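PDB 1O54: SAM-dependent O-methyltransferase from Thermotoga maritima, which probably methylates N1 of adenosine 58 in tRNA, using S-adenosyl-L-methionine as the methyl donor. Local coordinates for residues I95-A105 against S123-A131; L226-W237 against A262-R273. All coordinates share one frame; numbering follows the deposited sequence.

Interaction 1 of 2, residues I95-A105 against S123-A131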
loop_
_atom_site.group_PDB
_atom_site.type_symbol
_atom_site.label_atom_id
_atom_site.label_comp_id
_atom_site.label_asym_id
_atom_site.label_seq_id
_atom_site.Cartn_x
_atom_site.Cartn_y
_atom_site.Cartn_z
ATOM N N ILE A 95 -13.143 10.814 -14.370
ATOM C CA ILE A 95 -11.868 11.217 -14.957
ATOM C C ILE A 95 -10.823 10.157 -14.727
ATOM O O ILE A 95 -10.977 9.315 -13.843
ATOM C CB ILE A 95 -11.372 12.542 -14.352
ATOM C CG1 ILE A 95 -11.149 12.420 -12.847
ATOM C CG2 ILE A 95 -12.384 13.659 -14.616
ATOM C CD1 ILE A 95 -10.274 13.508 -12.255
ATOM N N VAL A 96 -9.755 10.230 -15.516
ATOM C CA VAL A 96 -8.490 9.600 -15.146
ATOM C C VAL A 96 -7.772 10.581 -14.219
ATOM O O VAL A 96 -7.535 11.747 -14.604
ATOM C CB VAL A 96 -7.597 9.294 -16.361
ATOM C CG1 VAL A 96 -6.302 8.636 -15.905
ATOM C CG2 VAL A 96 -8.318 8.382 -17.354
ATOM N N TYR A 97 -7.451 10.144 -13.004
ATOM C CA TYR A 97 -6.881 11.053 -12.009
ATOM C C TYR A 97 -5.427 11.316 -12.347
ATOM O O TYR A 97 -4.766 10.444 -12.928
ATOM C CB TYR A 97 -7.016 10.489 -10.586
ATOM C CG TYR A 97 -8.452 10.593 -10.106
ATOM C CD1 TYR A 97 -9.388 9.646 -10.471
ATOM C CD2 TYR A 97 -8.869 11.660 -9.301
ATOM C CE1 TYR A 97 -10.723 9.746 -10.057
ATOM C CE2 TYR A 97 -10.203 11.766 -8.881
ATOM C CZ TYR A 97 -11.117 10.802 -9.266
ATOM O OH TYR A 97 -12.446 10.895 -8.852
ATOM N N PRO A 98 -4.937 12.502 -11.991
ATOM C CA PRO A 98 -3.535 12.877 -12.191
ATOM C C PRO A 98 -2.467 11.891 -11.753
ATOM O O PRO A 98 -1.466 11.740 -12.451
ATOM C CB PRO A 98 -3.406 14.138 -11.324
ATOM C CG PRO A 98 -4.745 14.776 -11.473
ATOM C CD PRO A 98 -5.722 13.613 -11.387
ATOM N N LYS A 99 -2.648 11.233 -10.599
ATOM C CA LYS A 99 -1.675 10.217 -10.172
ATOM C C LYS A 99 -1.518 9.138 -11.253
ATOM O O LYS A 99 -0.442 8.574 -11.445
ATOM C CB LYS A 99 -2.086 9.552 -8.842
ATOM C CG LYS A 99 -3.298 8.595 -8.898
ATOM C CD LYS A 99 -3.385 7.766 -7.618
ATOM C CE LYS A 99 -4.285 6.607 -7.721
ATOM N NZ LYS A 99 -3.746 5.443 -8.404
ATOM N N ASP A 100 -2.590 8.875 -11.984
ATOM C CA ASP A 100 -2.515 7.886 -13.038
ATOM C C ASP A 100 -2.100 8.543 -14.368
ATOM O O ASP A 100 -1.286 8.000 -15.066
ATOM C CB ASP A 100 -3.850 7.158 -13.212
ATOM C CG ASP A 100 -4.235 6.300 -12.004
ATOM O OD1 ASP A 100 -3.342 5.766 -11.259
ATOM O OD2 ASP A 100 -5.446 6.065 -11.767
ATOM N N SER A 101 -2.758 9.631 -14.765
ATOM C CA SER A 101 -2.497 10.222 -16.075
ATOM C C SER A 101 -1.021 10.590 -16.311
ATOM O O SER A 101 -0.495 10.335 -17.382
ATOM C CB SER A 101 -3.433 11.417 -16.342
ATOM O OG SER A 101 -3.250 12.405 -15.388
ATOM N N SER A 102 -0.352 11.152 -15.304
ATOM C CA SER A 102 1.051 11.516 -15.426
ATOM C C SER A 102 1.928 10.284 -15.728
ATOM O O SER A 102 2.792 10.282 -16.629
ATOM C CB SER A 102 1.490 12.237 -14.127
ATOM O OG SER A 102 1.240 11.476 -12.936
ATOM N N PHE A 103 1.683 9.231 -14.961
ATOM C CA PHE A 103 2.395 7.985 -15.115
ATOM C C PHE A 103 2.126 7.363 -16.492
ATOM O O PHE A 103 3.062 6.916 -17.193
ATOM C CB PHE A 103 1.992 7.052 -13.986
ATOM C CG PHE A 103 2.622 5.682 -14.074
ATOM C CD1 PHE A 103 3.973 5.487 -13.803
ATOM C CD2 PHE A 103 1.841 4.582 -14.376
ATOM C CE1 PHE A 103 4.535 4.206 -13.870
ATOM C CE2 PHE A 103 2.377 3.330 -14.411
ATOM C CZ PHE A 103 3.724 3.135 -14.157
ATOM N N ILE A 104 0.856 7.337 -16.876
ATOM C CA ILE A 104 0.492 6.746 -18.161
ATOM C C ILE A 104 1.162 7.491 -19.304
ATOM O O ILE A 104 1.714 6.872 -20.207
ATOM C CB ILE A 104 -1.011 6.762 -18.331
ATOM C CG1 ILE A 104 -1.653 5.757 -17.358
ATOM C CG2 ILE A 104 -1.370 6.492 -19.766
ATOM C CD1 ILE A 104 -3.104 5.960 -17.215
ATOM N N ALA A 105 1.182 8.820 -19.248
ATOM C CA ALA A 105 1.799 9.614 -20.324
ATOM C C ALA A 105 3.331 9.335 -20.414
ATOM O O ALA A 105 3.893 9.238 -21.506
ATOM C CB ALA A 105 1.496 11.091 -20.145
ATOM N N SER A 123 -14.311 14.572 -20.104
ATOM C CA SER A 123 -14.026 15.963 -19.763
ATOM C C SER A 123 -12.742 16.506 -20.402
ATOM O O SER A 123 -12.491 17.698 -20.396
ATOM C CB SER A 123 -13.865 16.071 -18.250
ATOM O OG SER A 123 -12.588 15.540 -17.879
ATOM N N GLY A 124 -11.915 15.620 -20.957
ATOM C CA GLY A 124 -10.651 16.028 -21.532
ATOM C C GLY A 124 -9.492 16.034 -20.572
ATOM O O GLY A 124 -8.401 16.510 -20.940
ATOM N N ALA A 125 -9.675 15.489 -19.355
ATOM C CA ALA A 125 -8.602 15.558 -18.346
ATOM C C ALA A 125 -7.342 14.812 -18.809
ATOM O O ALA A 125 -6.223 15.371 -18.825
ATOM C CB ALA A 125 -9.080 15.031 -16.997
ATOM N N MET A 126 -7.482 13.558 -19.217
ATOM C CA MET A 126 -6.333 12.799 -19.721
ATOM C C MET A 126 -5.839 13.402 -21.047
ATOM O O MET A 126 -4.645 13.456 -21.318
ATOM C CB MET A 126 -6.696 11.352 -19.920
ATOM C CG MET A 126 -5.697 10.525 -20.619
ATOM S SD MET A 126 -4.255 10.345 -19.483
ATOM C CE MET A 126 -3.081 9.618 -20.420
ATOM N N CYS A 127 -6.803 13.788 -21.876
ATOM C CA CYS A 127 -6.525 14.477 -23.154
ATOM C C CYS A 127 -5.566 15.657 -22.966
ATOM O O CYS A 127 -4.560 15.806 -23.688
ATOM C CB CYS A 127 -7.803 14.901 -23.846
ATOM S SG CYS A 127 -7.440 15.285 -25.576
ATOM N N ALA A 128 -5.835 16.449 -21.939
ATOM C CA ALA A 128 -4.973 17.581 -21.621
ATOM C C ALA A 128 -3.554 17.192 -21.288
ATOM O O ALA A 128 -2.601 17.879 -21.698
ATOM C CB ALA A 128 -5.597 18.374 -20.462
ATOM N N VAL A 129 -3.390 16.125 -20.510
ATOM C CA VAL A 129 -2.067 15.659 -20.149
ATOM C C VAL A 129 -1.282 15.247 -21.413
ATOM O O VAL A 129 -0.083 15.572 -21.595
ATOM C CB VAL A 129 -2.152 14.474 -19.147
ATOM C CG1 VAL A 129 -0.807 13.853 -18.909
ATOM C CG2 VAL A 129 -2.762 14.983 -17.848
ATOM N N LEU A 130 -1.955 14.506 -22.289
ATOM C CA LEU A 130 -1.353 14.065 -23.538
ATOM C C LEU A 130 -1.006 15.283 -24.404
ATOM O O LEU A 130 0.051 15.300 -25.035
ATOM C CB LEU A 130 -2.334 13.126 -24.277
ATOM C CG LEU A 130 -2.629 11.796 -23.539
ATOM C CD1 LEU A 130 -3.766 11.034 -24.247
ATOM C CD2 LEU A 130 -1.385 10.919 -23.397
ATOM N N ALA A 131 -1.920 16.250 -24.467
ATOM C CA ALA A 131 -1.704 17.485 -25.272
ATOM C C ALA A 131 -0.453 18.233 -24.793
ATOM O O ALA A 131 0.337 18.698 -25.603
ATOM C CB ALA A 131 -2.900 18.392 -25.202
#

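Interaction 2 of 2, residues L226-W237 against A262-R273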
loop_
_atom_site.group_PDB
_atom_site.type_symbol
_atom_site.label_atom_id
_atom_site.label_comp_id
_atom_site.label_asym_id
_atom_site.label_seq_id
_atom_site.Cartn_x
_atom_site.Cartn_y
_atom_site.Cartn_z
ATOM N N LEU A 226 -5.427 -8.781 -25.653
ATOM C CA LEU A 226 -4.064 -8.372 -25.990
ATOM C C LEU A 226 -3.186 -9.564 -26.401
ATOM O O LEU A 226 -2.377 -9.476 -27.342
ATOM C CB LEU A 226 -3.403 -7.620 -24.808
ATOM C CG LEU A 226 -3.928 -6.206 -24.559
ATOM C CD1 LEU A 226 -3.430 -5.702 -23.236
ATOM C CD2 LEU A 226 -3.498 -5.209 -25.639
ATOM N N GLN A 227 -3.353 -10.669 -25.687
ATOM C CA GLN A 227 -2.536 -11.844 -25.895
ATOM C C GLN A 227 -2.891 -12.561 -27.188
ATOM O O GLN A 227 -2.119 -13.382 -27.661
ATOM C CB GLN A 227 -2.543 -12.739 -24.638
ATOM C CG GLN A 227 -1.691 -12.006 -23.576
ATOM C CD GLN A 227 -1.692 -12.589 -22.197
ATOM O OE1 GLN A 227 -2.350 -13.589 -21.950
ATOM N NE2 GLN A 227 -0.939 -11.939 -21.277
ATOM N N GLU A 228 -4.033 -12.241 -27.779
ATOM C CA GLU A 228 -4.402 -12.799 -29.079
ATOM C C GLU A 228 -3.714 -12.071 -30.242
ATOM O O GLU A 228 -3.692 -12.599 -31.349
ATOM C CB GLU A 228 -5.915 -12.745 -29.260
ATOM C CG GLU A 228 -6.620 -13.694 -28.304
ATOM C CD GLU A 228 -8.128 -13.509 -28.243
ATOM O OE1 GLU A 228 -8.693 -12.689 -29.002
ATOM O OE2 GLU A 228 -8.746 -14.223 -27.415
ATOM N N LEU A 229 -3.185 -10.868 -29.991
ATOM C CA LEU A 229 -2.639 -9.985 -31.032
ATOM C C LEU A 229 -1.121 -9.805 -30.876
ATOM O O LEU A 229 -0.551 -10.213 -29.850
ATOM C CB LEU A 229 -3.323 -8.627 -30.959
ATOM C CG LEU A 229 -4.744 -8.525 -31.506
ATOM C CD1 LEU A 229 -5.353 -7.273 -30.978
ATOM C CD2 LEU A 229 -4.708 -8.500 -32.998
ATOM N N PRO A 230 -0.440 -9.258 -31.894
ATOM C CA PRO A 230 1.003 -9.026 -31.797
ATOM C C PRO A 230 1.372 -7.816 -30.896
ATOM O O PRO A 230 1.665 -6.711 -31.372
ATOM C CB PRO A 230 1.430 -8.845 -33.259
ATOM C CG PRO A 230 0.306 -9.351 -34.062
ATOM C CD PRO A 230 -0.910 -8.961 -33.253
ATOM N N PHE A 231 1.387 -8.122 -29.609
ATOM C CA PHE A 231 1.744 -7.189 -28.534
ATOM C C PHE A 231 2.746 -7.891 -27.632
ATOM O O PHE A 231 2.601 -9.118 -27.332
ATOM C CB PHE A 231 0.525 -6.851 -27.706
ATOM C CG PHE A 231 -0.369 -5.771 -28.292
ATOM C CD1 PHE A 231 -1.671 -6.072 -28.717
ATOM C CD2 PHE A 231 0.082 -4.467 -28.400
ATOM C CE1 PHE A 231 -2.493 -5.074 -29.218
ATOM C CE2 PHE A 231 -0.744 -3.475 -28.898
ATOM C CZ PHE A 231 -2.034 -3.776 -29.286
ATOM N N ILE A 232 3.761 -7.145 -27.198
ATOM C CA ILE A 232 4.747 -7.647 -26.243
ATOM C C ILE A 232 4.859 -6.659 -25.097
ATOM O O ILE A 232 4.204 -5.582 -25.119
ATOM C CB ILE A 232 6.116 -7.903 -26.939
ATOM C CG1 ILE A 232 6.702 -6.577 -27.437
ATOM C CG2 ILE A 232 5.945 -8.933 -28.077
ATOM C CD1 ILE A 232 8.172 -6.698 -27.803
ATOM N N ARG A 233 5.715 -6.995 -24.102
ATOM C CA ARG A 233 5.958 -6.111 -22.950
ATOM C C ARG A 233 4.611 -5.714 -22.324
ATOM O O ARG A 233 4.374 -4.555 -21.972
ATOM C CB ARG A 233 6.793 -4.885 -23.352
ATOM C CG ARG A 233 8.181 -5.225 -23.894
ATOM C CD ARG A 233 8.994 -3.973 -24.229
ATOM N NE ARG A 233 9.719 -3.480 -23.071
ATOM C CZ ARG A 233 10.346 -2.317 -22.997
ATOM N NH1 ARG A 233 10.353 -1.476 -24.010
ATOM N NH2 ARG A 233 10.986 -1.997 -21.901
ATOM N N ILE A 234 3.741 -6.699 -22.132
ATOM C CA ILE A 234 2.429 -6.412 -21.509
ATOM C C ILE A 234 2.644 -6.325 -20.013
ATOM O O ILE A 234 3.212 -7.260 -19.374
ATOM C CB ILE A 234 1.383 -7.513 -21.854
ATOM C CG1 ILE A 234 1.125 -7.539 -23.349
ATOM C CG2 ILE A 234 0.060 -7.238 -21.125
ATOM C CD1 ILE A 234 0.446 -8.759 -23.824
ATOM N N GLU A 235 2.179 -5.227 -19.439
ATOM C CA GLU A 235 2.284 -4.978 -17.999
ATOM C C GLU A 235 0.986 -4.426 -17.429
ATOM O O GLU A 235 0.225 -3.775 -18.121
ATOM C CB GLU A 235 3.367 -3.977 -17.712
ATOM C CG GLU A 235 4.759 -4.399 -18.199
ATOM C CD GLU A 235 5.898 -3.551 -17.649
ATOM O OE1 GLU A 235 5.673 -2.475 -17.031
ATOM O OE2 GLU A 235 7.065 -3.959 -17.905
ATOM N N VAL A 236 0.751 -4.732 -16.159
ATOM C CA VAL A 236 -0.421 -4.243 -15.443
ATOM C C VAL A 236 0.065 -3.618 -14.126
ATOM O O VAL A 236 0.781 -4.276 -13.359
ATOM C CB VAL A 236 -1.403 -5.401 -15.140
ATOM C CG1 VAL A 236 -2.571 -4.919 -14.295
ATOM C CG2 VAL A 236 -1.875 -6.095 -16.389
ATOM N N TRP A 237 -0.340 -2.382 -13.875
ATOM C CA TRP A 237 0.100 -1.602 -12.714
ATOM C C TRP A 237 -1.096 -1.031 -11.955
ATOM O O TRP A 237 -2.120 -0.661 -12.550
ATOM C CB TRP A 237 1.005 -0.443 -13.164
ATOM C CG TRP A 237 2.328 -0.894 -13.603
ATOM C CD1 TRP A 237 2.736 -1.198 -14.889
ATOM C CD2 TRP A 237 3.470 -1.103 -12.766
ATOM N NE1 TRP A 237 4.059 -1.604 -14.878
ATOM C CE2 TRP A 237 4.528 -1.540 -13.593
ATOM C CE3 TRP A 237 3.710 -0.968 -11.397
ATOM C CZ2 TRP A 237 5.809 -1.834 -13.090
ATOM C CZ3 TRP A 237 4.981 -1.239 -10.900
ATOM C CH2 TRP A 237 5.999 -1.697 -11.731
ATOM N N ALA A 262 -7.861 3.037 -10.791
ATOM C CA ALA A 262 -7.871 2.198 -11.984
ATOM C C ALA A 262 -6.660 1.259 -12.074
ATOM O O ALA A 262 -5.566 1.605 -11.651
ATOM C CB ALA A 262 -7.912 3.098 -13.243
ATOM N N TYR A 263 -6.872 0.081 -12.661
ATOM C CA TYR A 263 -5.793 -0.804 -13.092
ATOM C C TYR A 263 -5.331 -0.260 -14.434
ATOM O O TYR A 263 -6.156 0.053 -15.274
ATOM C CB TYR A 263 -6.276 -2.234 -13.241
ATOM C CG TYR A 263 -6.771 -2.794 -11.917
ATOM C CD1 TYR A 263 -8.111 -2.822 -11.601
ATOM C CD2 TYR A 263 -5.859 -3.217 -10.952
ATOM C CE1 TYR A 263 -8.545 -3.324 -10.381
ATOM C CE2 TYR A 263 -6.292 -3.707 -9.710
ATOM C CZ TYR A 263 -7.627 -3.764 -9.449
ATOM O OH TYR A 263 -8.113 -4.257 -8.244
ATOM N N MET A 264 -4.026 -0.103 -14.596
ATOM C CA MET A 264 -3.450 0.394 -15.828
ATOM C C MET A 264 -2.768 -0.733 -16.579
ATOM O O MET A 264 -1.919 -1.429 -16.000
ATOM C CB MET A 264 -2.421 1.453 -15.503
ATOM C CG MET A 264 -3.021 2.621 -14.762
ATOM S SD MET A 264 -1.833 3.835 -14.141
ATOM C CE MET A 264 -1.175 2.985 -12.657
ATOM N N ILE A 265 -3.090 -0.885 -17.857
ATOM C CA ILE A 265 -2.529 -1.953 -18.667
ATOM C C ILE A 265 -1.774 -1.358 -19.820
ATOM O O ILE A 265 -2.303 -0.477 -20.489
ATOM C CB ILE A 265 -3.646 -2.868 -19.207
ATOM C CG1 ILE A 265 -4.540 -3.427 -18.065
ATOM C CG2 ILE A 265 -3.054 -4.007 -20.008
ATOM C CD1 ILE A 265 -5.800 -4.091 -18.554
ATOM N N PHE A 266 -0.554 -1.847 -20.053
ATOM C CA PHE A 266 0.303 -1.340 -21.122
ATOM C C PHE A 266 0.743 -2.477 -22.014
ATOM O O PHE A 266 0.878 -3.608 -21.561
ATOM C CB PHE A 266 1.547 -0.733 -20.463
ATOM C CG PHE A 266 1.241 0.399 -19.508
ATOM C CD1 PHE A 266 1.023 0.133 -18.171
ATOM C CD2 PHE A 266 1.146 1.688 -19.937
ATOM C CE1 PHE A 266 0.707 1.174 -17.263
ATOM C CE2 PHE A 266 0.853 2.730 -19.040
ATOM C CZ PHE A 266 0.620 2.447 -17.711
ATOM N N ALA A 267 1.019 -2.174 -23.279
ATOM C CA ALA A 267 1.537 -3.135 -24.232
ATOM C C ALA A 267 2.241 -2.371 -25.364
ATOM O O ALA A 267 1.987 -1.187 -25.582
ATOM C CB ALA A 267 0.427 -3.973 -24.761
ATOM N N THR A 268 3.151 -3.064 -26.041
ATOM C CA THR A 268 3.893 -2.521 -27.174
ATOM C C THR A 268 3.560 -3.307 -28.418
ATOM O O THR A 268 3.677 -4.527 -28.394
ATOM C CB THR A 268 5.390 -2.628 -26.852
ATOM O OG1 THR A 268 5.698 -1.779 -25.722
ATOM C CG2 THR A 268 6.236 -2.135 -28.016
ATOM N N LYS A 269 3.175 -2.611 -29.480
ATOM C CA LYS A 269 2.863 -3.234 -30.751
ATOM C C LYS A 269 4.101 -3.720 -31.465
ATOM O O LYS A 269 5.084 -2.984 -31.623
ATOM C CB LYS A 269 2.132 -2.251 -31.658
ATOM C CG LYS A 269 1.651 -2.868 -33.010
ATOM C CD LYS A 269 1.833 -1.982 -34.094
ATOM C CE LYS A 269 1.636 -2.584 -35.459
ATOM N NZ LYS A 269 0.462 -1.971 -36.099
ATOM N N VAL A 270 4.025 -4.946 -31.957
ATOM C CA VAL A 270 5.001 -5.463 -32.911
ATOM C C VAL A 270 4.273 -5.873 -34.187
ATOM O O VAL A 270 3.041 -5.990 -34.204
ATOM C CB VAL A 270 5.805 -6.601 -32.322
ATOM C CG1 VAL A 270 6.646 -6.069 -31.156
ATOM C CG2 VAL A 270 4.900 -7.789 -31.888
ATOM N N CYS A 271 5.021 -6.070 -35.261
ATOM C CA CYS A 271 4.399 -6.311 -36.563
ATOM C C CYS A 271 3.768 -7.694 -36.667
ATOM O O CYS A 271 2.726 -7.849 -37.293
ATOM C CB CYS A 271 5.410 -6.096 -37.689
ATOM S SG CYS A 271 5.911 -4.355 -37.718
ATOM N N ARG A 272 4.384 -8.687 -36.045
ATOM C CA ARG A 272 3.868 -10.048 -36.161
ATOM C C ARG A 272 4.441 -10.928 -35.080
ATOM O O ARG A 272 5.453 -10.609 -34.463
ATOM C CB ARG A 272 4.139 -10.629 -37.559
ATOM C CG ARG A 272 5.526 -10.355 -38.091
ATOM C CD ARG A 272 5.790 -10.865 -39.507
ATOM N NE ARG A 272 7.225 -11.051 -39.703
ATOM C CZ ARG A 272 7.798 -11.500 -40.826
ATOM N NH1 ARG A 272 7.069 -11.830 -41.890
ATOM N NH2 ARG A 272 9.122 -11.631 -40.870
ATOM N N ARG A 273 3.770 -12.049 -34.871
ATOM C CA ARG A 273 4.112 -12.978 -33.803
ATOM C C ARG A 273 5.267 -13.865 -34.269
ATOM O O ARG A 273 6.141 -14.224 -33.483
ATOM C CB ARG A 273 2.891 -13.838 -33.422
ATOM C CG ARG A 273 1.522 -13.156 -33.655
ATOM C CD ARG A 273 0.569 -13.157 -32.477
ATOM N NE ARG A 273 0.656 -14.375 -31.667
ATOM C CZ ARG A 273 0.396 -14.437 -30.357
ATOM N NH1 ARG A 273 0.035 -13.346 -29.672
ATOM N NH2 ARG A 273 0.516 -15.602 -29.719
HETATM O O HOH W 1 4.637 -2.123 -23.263
HETATM O O HOH W 2 8.200 -0.574 -25.782
#

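Interaction 1 of 2, residues I95-A105 against S123-A131
Two helices of the class I methyltransferase fold, 98-105 and 125-131, pack here through Met126, Ser101, Ile104, Ala105 and Val129; the second begins at the end of a Rossmann-type glycine-rich turn that probably belongs to the S-adenosyl-L-methionine site. Their axes approach to 9.6 Å and run in roughly the same direction, crossing at -37°. Met126 carries much of the contact. With CG anti to its backbone N (chi1 171°) and the chain bent at chi2, its thioether lies along the first helix: SD rests 3.4 Å from Ser101 CB, and the terminal CE reaches on to Ile104 CG2 at 3.6 Å, the two side chains crossing obliquely. Further on, Val129 spans one turn of the same helix, CG2 lying 3.6 Å from Ser101 OG and CG1 3.8 Å from Ala105 CB. Leu130 CD2 adds a longer apolar contact to Ala105 CB, at 4.3 Å. At the start of the helices Val96 CB faces Met126 CB at 4.2 Å, while Ile95 CG2 lies beside Ser123 OG. That hydroxyl accepts from Ala125 N at 3.3 Å, an ST turn leading into helix 125-131, and Gly124, the N-cap, has phi 89°, where a side chain would press on Ser123 O. Val96 also packs on Asp188, a predicted cofactor-binding residue. Met106 of the second subunit packs on both Ser101 and Val129, so a neighbouring chain borders this contact. No hydrogen bond crosses between the segments; the helices are therefore held together by the fit of sulfur, methyl and small side chains, in a largely buried setting.

Interaction 2 of 2, residues L226-W237 against A262-R273
Ala267 lies at the apolar centre, its CB meeting Phe231 CD2 at 3.7 Å and Ile234 CG1 on the same side of the strand. Leu226, at the end of the preceding helix, sets CD2 over one face of the Phe231 ring, toward the rim, and CD1 against Ile265 CG2 at 3.7 Å. Replacing Phe231 with an alanine would probably leave a gap beside Ala267 and deprive Leu226 CD2 of the ring it lies on. On the sheet face carrying Glu235, Trp237 CD1 meets Phe266 CE1 at 3.9 Å, the planes inclined at 68°. The indole is held in turn by Glu235, whose OE1 accepts from NE1 at 2.8 Å, in the ring plane and almost straight (175°).

Backbone pairing underlies this packing: Ile232 with Thr268 and Glu235 with Phe266 are antiparallel hydrogen-bonded pairs (Phe266 N to Glu235 O 2.8 Å), the one-residue shift between them marking a beta bulge at the corner near Arg233. A water donates to Arg233 O and also bonds Thr268 OG1. At the outer edge Arg273 NH1 reaches Leu229 O at 3.2 Å from above its carbonyl plane, with a weak bond to Gln227 O, while Phe231 N approaches Leu229 O from the opposite face.

Arg233 forms salt bridges with Glu35 and Asp84 of the second subunit. Strand 263-269 is flanked by strand 207-213 on its other edge, with Ile234 and Val236 against helix 216-228 and Phe266 against helix 98-107.

In the fold
Interaction 1 and interaction 2 have centres about 20 Å apart, yet they meet directly where helix 98-107 packs on strand 263-269. Met264 SD lies 3.8 Å from Ile104 CG1, and Phe103 CE2 is 3.8 Å from Phe266 CZ, so one helix joins the glycine-rich end of the fold to the C-terminal part of its sheet. Interaction 1 is nearer the predicted cofactor site: the side chain of Val96 comes within about 3 Å of that of Asp188, against about 7 Å for Ala262 of interaction 2. Both also touch the second subunit; Phe103 meets its Phe241, and Val236 and Trp237 continue the sheet into it.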